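Local coordinates for cell division control protein 45 cdc45 putative (Entamoeba histolytica, PDB 6CC2) that probably acts in DNA replication, as a subunit of the Cdc45-MCM-GINS helicase that unwinds the template at the replication fork, at residues A[219-229]-A[335-343]; A[98-106]-A[119-127]. All blocks are in the same frame, centred on the assembly; numbering follows the deposited sequence.

Contact 2 (98-106 with 119-127) lies early in the chain and joins neighbouring strands of a six-stranded parallel sheet through backbone hydrogen bonds. Contact 1 (219-229 with 335-343) closes later, across 105 intervening residues against 12 for contact 2, and sets a helix on a small mixed sheet mainly through side chains. Together they illustrate how a chain builds separate layered units one after another. The centres of contact 1 and contact 2 are about 32 Å apart, and the nearest atoms of contact 1 and contact 2 are about 8 Å apart, without touching. Helix 182-192, lying between them in sequence, touches I106 and I125 of contact 2. The N-terminal parallel sheet is consistent with the kinship of Cdc45 to RecJ-like DHH phosphoesterases.

Contact 1 (A[219-229]-A[335-343]); sequences AKTYVHAIQYF and ENLFLPSFF
The pyrrolidine ring of P340 sits against V223 and I226, the side chains of V223 and P340 crossing at about a right angle with V223 CG2 4.0 Å from P340 CD. This is alpha/beta layer packing: helix 219-233 rests on strand 338-344, an outermost strand of a three-stranded mixed sheet. The axes of the two segments approach to 8.9 Å and run at 37° to one another. Next to the proline, L339 divides its branches: CD2 reaches V223 CG2 at 3.8 Å and brushes A219 CB, while CD1 meets the Y222 ring obliquely. P340 and F342 also touch V253 of the adjoining strand 251-257, and helix 199-213 closes on Y222, L339 and F342, so the core is shared by two helices and the sheet.

Toward the C-terminal end of the helix segment, F229 directs its ring edge at the face of F342 in an offset edge-to-face pair, centroids 5.9 Å apart and planes at 79°. One face of F229 is occupied from within its own helix by the carbonyl oxygen of A225, over the ring centre. At the other end of the contact, the amide of N336 lies by A219, its ND2 3.6 Å from A219 CB.

The polar edge belongs to Y222. Its CG is anti to the backbone N (chi1 167°), which carries the ring across to the strand, with I226 CG1 above one face, offset toward the rim. The hydroxyl is gripped twice: OH donates to P340 O at 2.7 Å, an acceptor lying near the ring plane at its edge. A water bridges the hydroxyl to the strand backbone, donating to Y222 OH at 2.8 Å and accepting from F342 N at 2.9 Å.

Contact 2 (A[98-106]-A[119-127]); sequences IENIFVYII and NTNIGLITS
The ring of Y104 presents its edge to G123, whose carbonyl oxygen lies near the ring plane, 3.9 Å from Y104 CD1. That edge lies close against the glycine, with Y104 CD1 near G123 CA as well, and the ring also meets F81 on the neighbouring strand, planes at about 30°. I125 CD1 approaches the ring obliquely and rests against both Y104 CB, 3.8 Å away, and I106 CG1. A second flat group, the amide of N121, lies by the E99 backbone, N121 CG being 3.6 Å from E99 CA.

These are adjacent parallel strands of a beta-alpha-beta unit, 102-106 and 122-125, linked through helix 114-118. G123 and I105 each bond to the other strand through both N and O. G123 N donates to V103 O at 2.9 Å, and G123 O accepts from I105 N at 2.7 Å. I105 O then takes I125 N at 2.8 Å, the straightest of the three at 171°. On the sheet face that carries I105, I122 and L124, I105 CD1 touches I122 CG2 at 3.7 Å, while I105 and L124 lie side by side; V91 of helix 91-95 touches I105 and I122.

Ahead of strand 122-125, N119 OD1 accepts from N121 N at 2.7 Å in an Asx turn, the donor nitrogen in the plane of the N119 side-chain carbonyl. At the end of the ladder I105 O also accepts from a water that donates to I125 O as well.

Contact 1 (A[219-229]-A[335-343])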
loop_
_atom_site.group_PDB
_atom_site.type_symbol
_atom_site.label_atom_id
_atom_site.label_comp_id
_atom_site.label_asym_id
_atom_site.label_seq_id
_atom_site.Cartn_x
_atom_site.Cartn_y
_atom_site.Cartn_z
ATOM N N ALA A 219 8.030 7.422 10.440
ATOM C CA ALA A 219 8.993 6.454 10.945
ATOM C C ALA A 219 8.864 6.252 12.453
ATOM O O ALA A 219 9.047 5.128 12.947
ATOM C CB ALA A 219 10.406 6.909 10.581
ATOM N N LYS A 220 8.539 7.306 13.193
ATOM C CA LYS A 220 8.377 7.159 14.639
ATOM C C LYS A 220 7.211 6.227 14.956
ATOM O O LYS A 220 7.302 5.371 15.846
ATOM C CB LYS A 220 8.175 8.528 15.279
ATOM C CG LYS A 220 9.446 9.365 15.322
ATOM C CD LYS A 220 9.249 10.673 16.083
ATOM C CE LYS A 220 8.349 11.642 15.325
ATOM N NZ LYS A 220 8.343 13.001 15.945
ATOM N N THR A 221 6.125 6.343 14.208
ATOM C CA THR A 221 4.993 5.440 14.406
ATOM C C THR A 221 5.365 4.001 14.067
ATOM O O THR A 221 5.030 3.047 14.802
ATOM C CB THR A 221 3.807 5.918 13.567
ATOM O OG1 THR A 221 3.396 7.201 14.046
ATOM C CG2 THR A 221 2.661 4.942 13.651
ATOM N N TYR A 222 6.105 3.816 12.977
ATOM C CA TYR A 222 6.566 2.485 12.637
ATOM C C TYR A 222 7.422 1.890 13.752
ATOM O O TYR A 222 7.226 0.733 14.170
ATOM C CB TYR A 222 7.330 2.534 11.311
ATOM C CG TYR A 222 8.086 1.244 11.074
ATOM C CD1 TYR A 222 7.435 0.095 10.655
ATOM C CD2 TYR A 222 9.455 1.164 11.334
ATOM C CE1 TYR A 222 8.114 -1.088 10.484
ATOM C CE2 TYR A 222 10.126 -0.025 11.153
ATOM C CZ TYR A 222 9.465 -1.143 10.752
ATOM O OH TYR A 222 10.141 -2.327 10.585
ATOM N N VAL A 223 8.395 2.654 14.238
ATOM C CA VAL A 223 9.311 2.119 15.242
ATOM C C VAL A 223 8.549 1.760 16.506
ATOM O O VAL A 223 8.814 0.726 17.140
ATOM C CB VAL A 223 10.450 3.118 15.509
ATOM C CG1 VAL A 223 11.266 2.692 16.685
ATOM C CG2 VAL A 223 11.317 3.201 14.275
ATOM N N HIS A 224 7.580 2.588 16.881
ATOM C CA HIS A 224 6.770 2.297 18.074
ATOM C C HIS A 224 5.993 0.996 17.908
ATOM O O HIS A 224 5.798 0.248 18.880
ATOM C CB HIS A 224 5.816 3.464 18.329
ATOM C CG HIS A 224 5.242 3.492 19.716
ATOM N ND1 HIS A 224 6.029 3.560 20.848
ATOM C CD2 HIS A 224 3.960 3.476 20.151
ATOM C CE1 HIS A 224 5.256 3.573 21.918
ATOM N NE2 HIS A 224 3.997 3.527 21.523
ATOM N N ALA A 225 5.509 0.724 16.701
ATOM C CA ALA A 225 4.809 -0.539 16.455
ATOM C C ALA A 225 5.747 -1.723 16.641
ATOM O O ALA A 225 5.402 -2.718 17.294
ATOM C CB ALA A 225 4.218 -0.543 15.047
ATOM N N ILE A 226 6.951 -1.636 16.077
ATOM C CA ILE A 226 7.927 -2.703 16.250
ATOM C C ILE A 226 8.210 -2.924 17.733
ATOM O O ILE A 226 8.312 -4.065 18.201
ATOM C CB ILE A 226 9.210 -2.379 15.463
ATOM C CG1 ILE A 226 8.879 -2.225 13.985
ATOM C CG2 ILE A 226 10.263 -3.441 15.690
ATOM C CD1 ILE A 226 8.147 -3.444 13.376
ATOM N N GLN A 227 8.356 -1.837 18.500
ATOM C CA GLN A 227 8.632 -1.978 19.926
ATOM C C GLN A 227 7.515 -2.755 20.625
ATOM O O GLN A 227 7.775 -3.483 21.589
ATOM C CB GLN A 227 8.812 -0.611 20.581
ATOM C CG GLN A 227 9.255 -0.674 22.028
ATOM C CD GLN A 227 10.652 -1.239 22.180
ATOM O OE1 GLN A 227 11.572 -0.850 21.457
ATOM N NE2 GLN A 227 10.817 -2.172 23.109
ATOM N N TYR A 228 6.273 -2.591 20.175
ATOM C CA TYR A 228 5.169 -3.374 20.738
ATOM C C TYR A 228 5.380 -4.859 20.488
ATOM O O TYR A 228 5.176 -5.687 21.399
ATOM C CB TYR A 228 3.841 -2.920 20.143
ATOM C CG TYR A 228 2.625 -3.599 20.744
ATOM C CD1 TYR A 228 2.186 -3.249 22.013
ATOM C CD2 TYR A 228 1.912 -4.550 20.044
ATOM C CE1 TYR A 228 1.085 -3.851 22.585
ATOM C CE2 TYR A 228 0.782 -5.143 20.604
ATOM C CZ TYR A 228 0.389 -4.791 21.868
ATOM O OH TYR A 228 -0.721 -5.381 22.449
ATOM N N PHE A 229 5.815 -5.213 19.270
ATOM C CA PHE A 229 6.088 -6.614 18.964
ATOM C C PHE A 229 7.266 -7.121 19.785
ATOM O O PHE A 229 7.249 -8.251 20.277
ATOM C CB PHE A 229 6.387 -6.798 17.484
ATOM C CG PHE A 229 5.357 -6.211 16.553
ATOM C CD1 PHE A 229 4.023 -6.172 16.896
ATOM C CD2 PHE A 229 5.742 -5.727 15.327
ATOM C CE1 PHE A 229 3.090 -5.613 16.029
ATOM C CE2 PHE A 229 4.811 -5.175 14.435
ATOM C CZ PHE A 229 3.496 -5.127 14.795
ATOM N N GLU A 335 18.396 10.146 7.696
ATOM C CA GLU A 335 18.749 9.296 8.829
ATOM C C GLU A 335 17.703 8.233 9.101
ATOM O O GLU A 335 18.028 7.198 9.696
ATOM C CB GLU A 335 18.936 10.154 10.084
ATOM C CG GLU A 335 20.051 11.198 9.993
ATOM C CD GLU A 335 19.599 12.501 9.335
ATOM O OE1 GLU A 335 18.487 12.547 8.760
ATOM O OE2 GLU A 335 20.365 13.486 9.398
ATOM N N ASN A 336 16.444 8.479 8.709
ATOM C CA ASN A 336 15.388 7.470 8.830
ATOM C C ASN A 336 15.585 6.303 7.872
ATOM O O ASN A 336 14.744 5.397 7.827
ATOM C CB ASN A 336 14.010 8.075 8.585
ATOM C CG ASN A 336 13.474 8.810 9.787
ATOM O OD1 ASN A 336 13.923 8.598 10.907
ATOM N ND2 ASN A 336 12.509 9.688 9.553
ATOM N N LEU A 337 16.654 6.305 7.079
ATOM C CA LEU A 337 16.963 5.110 6.307
ATOM C C LEU A 337 17.285 3.937 7.226
ATOM O O LEU A 337 17.083 2.778 6.853
ATOM C CB LEU A 337 18.126 5.383 5.373
ATOM C CG LEU A 337 18.553 4.226 4.474
ATOM C CD1 LEU A 337 17.433 3.792 3.561
ATOM C CD2 LEU A 337 19.767 4.646 3.692
ATOM N N PHE A 338 17.793 4.212 8.425
ATOM C CA PHE A 338 18.164 3.152 9.358
ATOM C C PHE A 338 17.011 2.979 10.337
ATOM O O PHE A 338 16.764 3.846 11.186
ATOM C CB PHE A 338 19.475 3.484 10.057
ATOM C CG PHE A 338 20.629 3.573 9.109
ATOM C CD1 PHE A 338 21.263 2.425 8.667
ATOM C CD2 PHE A 338 21.052 4.804 8.622
ATOM C CE1 PHE A 338 22.325 2.500 7.780
ATOM C CE2 PHE A 338 22.104 4.879 7.737
ATOM C CZ PHE A 338 22.740 3.721 7.317
ATOM N N LEU A 339 16.298 1.875 10.194
ATOM C CA LEU A 339 15.169 1.531 11.045
ATOM C C LEU A 339 15.240 0.041 11.338
ATOM O O LEU A 339 15.765 -0.728 10.527
ATOM C CB LEU A 339 13.825 1.837 10.365
ATOM C CG LEU A 339 13.560 3.295 9.994
ATOM C CD1 LEU A 339 12.280 3.350 9.146
ATOM C CD2 LEU A 339 13.410 4.153 11.210
ATOM N N PRO A 340 14.687 -0.397 12.466
ATOM C CA PRO A 340 14.631 -1.839 12.736
ATOM C C PRO A 340 13.760 -2.557 11.716
ATOM O O PRO A 340 12.736 -2.042 11.274
ATOM C CB PRO A 340 14.030 -1.916 14.149
ATOM C CG PRO A 340 13.239 -0.653 14.298
ATOM C CD PRO A 340 14.056 0.395 13.539
ATOM N N SER A 341 14.206 -3.737 11.320
ATOM C CA SER A 341 13.457 -4.658 10.478
ATOM C C SER A 341 13.023 -5.862 11.311
ATOM O O SER A 341 13.782 -6.345 12.163
ATOM C CB SER A 341 14.303 -5.150 9.305
ATOM O OG SER A 341 14.360 -4.214 8.257
ATOM N N PHE A 342 11.816 -6.344 11.044
ATOM C CA PHE A 342 11.265 -7.550 11.680
ATOM C C PHE A 342 11.430 -8.711 10.704
ATOM O O PHE A 342 11.062 -8.597 9.531
ATOM C CB PHE A 342 9.789 -7.300 12.024
ATOM C CG PHE A 342 9.169 -8.354 12.869
ATOM C CD1 PHE A 342 8.716 -9.524 12.306
ATOM C CD2 PHE A 342 9.046 -8.173 14.242
ATOM C CE1 PHE A 342 8.152 -10.525 13.097
ATOM C CE2 PHE A 342 8.507 -9.157 15.036
ATOM C CZ PHE A 342 8.038 -10.334 14.462
ATOM N N PHE A 343 11.997 -9.814 11.178
ATOM C CA PHE A 343 12.337 -10.942 10.331
ATOM C C PHE A 343 11.632 -12.215 10.799
ATOM O O PHE A 343 11.409 -12.415 11.992
ATOM C CB PHE A 343 13.853 -11.235 10.333
ATOM C CG PHE A 343 14.686 -10.222 9.599
ATOM C CD1 PHE A 343 15.097 -9.050 10.218
ATOM C CD2 PHE A 343 15.115 -10.466 8.296
ATOM C CE1 PHE A 343 15.890 -8.134 9.547
ATOM C CE2 PHE A 343 15.892 -9.562 7.622
ATOM C CZ PHE A 343 16.297 -8.390 8.246
HETATM O O HOH W 1 10.251 -4.729 9.227
#

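Contact 2 (A[98-106]-A[119-127])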
loop_
_atom_site.group_PDB
_atom_site.type_symbol
_atom_site.label_atom_id
_atom_site.label_comp_id
_atom_site.label_asym_id
_atom_site.label_seq_id
_atom_site.Cartn_x
_atom_site.Cartn_y
_atom_site.Cartn_z
ATOM N N ILE A 98 -29.561 -2.037 7.013
ATOM C CA ILE A 98 -28.303 -2.482 7.604
ATOM C C ILE A 98 -28.561 -3.089 8.976
ATOM O O ILE A 98 -27.717 -3.813 9.518
ATOM C CB ILE A 98 -27.313 -1.307 7.724
ATOM C CG1 ILE A 98 -26.882 -0.807 6.350
ATOM C CG2 ILE A 98 -26.113 -1.691 8.563
ATOM C CD1 ILE A 98 -26.048 0.447 6.432
ATOM N N GLU A 99 -29.723 -2.790 9.550
ATOM C CA GLU A 99 -29.959 -3.041 10.966
ATOM C C GLU A 99 -30.383 -4.472 11.269
ATOM O O GLU A 99 -30.517 -4.816 12.447
ATOM C CB GLU A 99 -31.006 -2.050 11.484
ATOM C CG GLU A 99 -30.719 -0.609 11.057
ATOM C CD GLU A 99 -31.533 0.421 11.821
ATOM O OE1 GLU A 99 -31.098 1.592 11.883
ATOM O OE2 GLU A 99 -32.599 0.065 12.361
ATOM N N ASN A 100 -30.570 -5.317 10.253
ATOM C CA ASN A 100 -30.828 -6.735 10.475
ATOM C C ASN A 100 -29.551 -7.559 10.588
ATOM O O ASN A 100 -29.584 -8.660 11.151
ATOM C CB ASN A 100 -31.670 -7.304 9.338
ATOM C CG ASN A 100 -33.016 -6.611 9.208
ATOM O OD1 ASN A 100 -33.187 -5.715 8.380
ATOM N ND2 ASN A 100 -33.974 -7.018 10.030
ATOM N N ILE A 101 -28.445 -7.053 10.058
ATOM C CA ILE A 101 -27.164 -7.752 10.046
ATOM C C ILE A 101 -26.256 -7.095 11.076
ATOM O O ILE A 101 -26.485 -5.966 11.520
ATOM C CB ILE A 101 -26.539 -7.718 8.632
ATOM C CG1 ILE A 101 -27.382 -8.552 7.657
ATOM C CG2 ILE A 101 -25.094 -8.208 8.636
ATOM C CD1 ILE A 101 -27.339 -10.045 7.920
ATOM N N PHE A 102 -25.207 -7.815 11.461
ATOM C CA PHE A 102 -24.161 -7.253 12.313
ATOM C C PHE A 102 -23.071 -6.673 11.422
ATOM O O PHE A 102 -22.479 -7.391 10.610
ATOM C CB PHE A 102 -23.624 -8.324 13.266
ATOM C CG PHE A 102 -24.612 -8.721 14.323
ATOM C CD1 PHE A 102 -25.628 -9.618 14.036
ATOM C CD2 PHE A 102 -24.536 -8.182 15.597
ATOM C CE1 PHE A 102 -26.567 -9.971 15.012
ATOM C CE2 PHE A 102 -25.454 -8.526 16.567
ATOM C CZ PHE A 102 -26.474 -9.422 16.281
ATOM N N VAL A 103 -22.834 -5.370 11.555
ATOM C CA VAL A 103 -21.920 -4.629 10.701
ATOM C C VAL A 103 -20.761 -4.147 11.558
ATOM O O VAL A 103 -20.959 -3.372 12.500
ATOM C CB VAL A 103 -22.616 -3.448 10.003
ATOM C CG1 VAL A 103 -21.591 -2.625 9.223
ATOM C CG2 VAL A 103 -23.733 -3.956 9.095
ATOM N N TYR A 104 -19.552 -4.602 11.222
ATOM C CA TYR A 104 -18.341 -4.191 11.914
ATOM C C TYR A 104 -17.384 -3.566 10.922
ATOM O O TYR A 104 -17.294 -3.986 9.758
ATOM C CB TYR A 104 -17.673 -5.373 12.634
ATOM C CG TYR A 104 -18.544 -5.938 13.728
ATOM C CD1 TYR A 104 -18.761 -5.214 14.894
ATOM C CD2 TYR A 104 -19.153 -7.173 13.599
ATOM C CE1 TYR A 104 -19.581 -5.710 15.909
ATOM C CE2 TYR A 104 -19.964 -7.675 14.604
ATOM C CZ TYR A 104 -20.173 -6.944 15.750
ATOM O OH TYR A 104 -20.986 -7.429 16.751
ATOM N N ILE A 105 -16.651 -2.565 11.388
ATOM C CA ILE A 105 -15.703 -1.840 10.558
ATOM C C ILE A 105 -14.354 -1.799 11.266
ATOM O O ILE A 105 -14.261 -1.374 12.422
ATOM C CB ILE A 105 -16.204 -0.416 10.249
ATOM C CG1 ILE A 105 -17.512 -0.488 9.460
ATOM C CG2 ILE A 105 -15.132 0.361 9.482
ATOM C CD1 ILE A 105 -18.147 0.877 9.216
ATOM N N ILE A 106 -13.308 -2.241 10.564
ATOM C CA ILE A 106 -11.932 -2.129 11.029
ATOM C C ILE A 106 -11.206 -1.315 9.954
ATOM O O ILE A 106 -10.850 -1.843 8.903
ATOM C CB ILE A 106 -11.263 -3.480 11.235
ATOM C CG1 ILE A 106 -12.050 -4.350 12.197
ATOM C CG2 ILE A 106 -9.830 -3.290 11.794
ATOM C CD1 ILE A 106 -11.495 -5.772 12.345
ATOM N N ASN A 119 -24.364 5.810 15.310
ATOM C CA ASN A 119 -25.260 4.723 14.941
ATOM C C ASN A 119 -24.959 3.503 15.805
ATOM O O ASN A 119 -23.860 2.937 15.732
ATOM C CB ASN A 119 -25.089 4.394 13.463
ATOM C CG ASN A 119 -26.155 3.443 12.944
ATOM O OD1 ASN A 119 -26.518 2.469 13.609
ATOM N ND2 ASN A 119 -26.676 3.738 11.761
ATOM N N THR A 120 -25.941 3.080 16.600
ATOM C CA THR A 120 -25.731 1.926 17.466
ATOM C C THR A 120 -25.611 0.616 16.699
ATOM O O THR A 120 -25.225 -0.394 17.303
ATOM C CB THR A 120 -26.877 1.815 18.488
ATOM O OG1 THR A 120 -28.135 1.905 17.809
ATOM C CG2 THR A 120 -26.785 2.922 19.515
ATOM N N ASN A 121 -25.922 0.605 15.407
ATOM C CA ASN A 121 -25.898 -0.606 14.595
ATOM C C ASN A 121 -24.650 -0.714 13.730
ATOM O O ASN A 121 -24.555 -1.621 12.906
ATOM C CB ASN A 121 -27.143 -0.658 13.707
ATOM C CG ASN A 121 -27.614 -2.073 13.452
ATOM O OD1 ASN A 121 -27.070 -2.782 12.601
ATOM N ND2 ASN A 121 -28.637 -2.495 14.188
ATOM N N ILE A 122 -23.697 0.192 13.893
ATOM C CA ILE A 122 -22.439 0.168 13.165
ATOM C C ILE A 122 -21.329 0.050 14.202
ATOM O O ILE A 122 -21.196 0.913 15.077
ATOM C CB ILE A 122 -22.259 1.414 12.287
ATOM C CG1 ILE A 122 -23.356 1.465 11.227
ATOM C CG2 ILE A 122 -20.870 1.404 11.610
ATOM C CD1 ILE A 122 -23.412 2.754 10.442
ATOM N N GLY A 123 -20.565 -1.036 14.127
ATOM C CA GLY A 123 -19.514 -1.284 15.092
ATOM C C GLY A 123 -18.140 -0.890 14.578
ATOM O O GLY A 123 -17.518 -1.647 13.824
ATOM N N LEU A 124 -17.675 0.298 14.964
ATOM C CA LEU A 124 -16.341 0.771 14.612
ATOM C C LEU A 124 -15.330 0.209 15.605
ATOM O O LEU A 124 -15.276 0.638 16.759
ATOM C CB LEU A 124 -16.310 2.300 14.617
ATOM C CG LEU A 124 -17.195 3.038 13.643
ATOM C CD1 LEU A 124 -17.413 4.474 14.093
ATOM C CD2 LEU A 124 -16.568 3.007 12.246
ATOM N N ILE A 125 -14.530 -0.737 15.170
ATOM C CA ILE A 125 -13.639 -1.465 16.069
ATOM C C ILE A 125 -12.322 -0.718 16.212
ATOM O O ILE A 125 -11.673 -0.364 15.216
ATOM C CB ILE A 125 -13.406 -2.905 15.583
ATOM C CG1 ILE A 125 -14.726 -3.655 15.539
ATOM C CG2 ILE A 125 -12.417 -3.622 16.495
ATOM C CD1 ILE A 125 -14.612 -5.034 14.909
ATOM N N THR A 126 -11.934 -0.468 17.465
ATOM C CA THR A 126 -10.631 0.088 17.791
ATOM C C THR A 126 -9.994 -0.795 18.853
ATOM O O THR A 126 -10.685 -1.550 19.549
ATOM C CB THR A 126 -10.730 1.523 18.331
ATOM O OG1 THR A 126 -11.238 1.474 19.665
ATOM C CG2 THR A 126 -11.655 2.367 17.471
ATOM N N SER A 127 -8.678 -0.681 18.987
ATOM C CA SER A 127 -7.931 -1.542 19.898
ATOM C C SER A 127 -7.861 -1.023 21.325
ATOM O O SER A 127 -7.377 -1.748 22.208
ATOM C CB SER A 127 -6.512 -1.734 19.376
ATOM O OG SER A 127 -5.782 -0.527 19.509
HETATM O O HOH W 2 -29.015 2.757 10.318
HETATM O O HOH W 3 -24.190 -4.393 13.934
HETATM O O HOH W 4 -12.531 0.879 12.686
#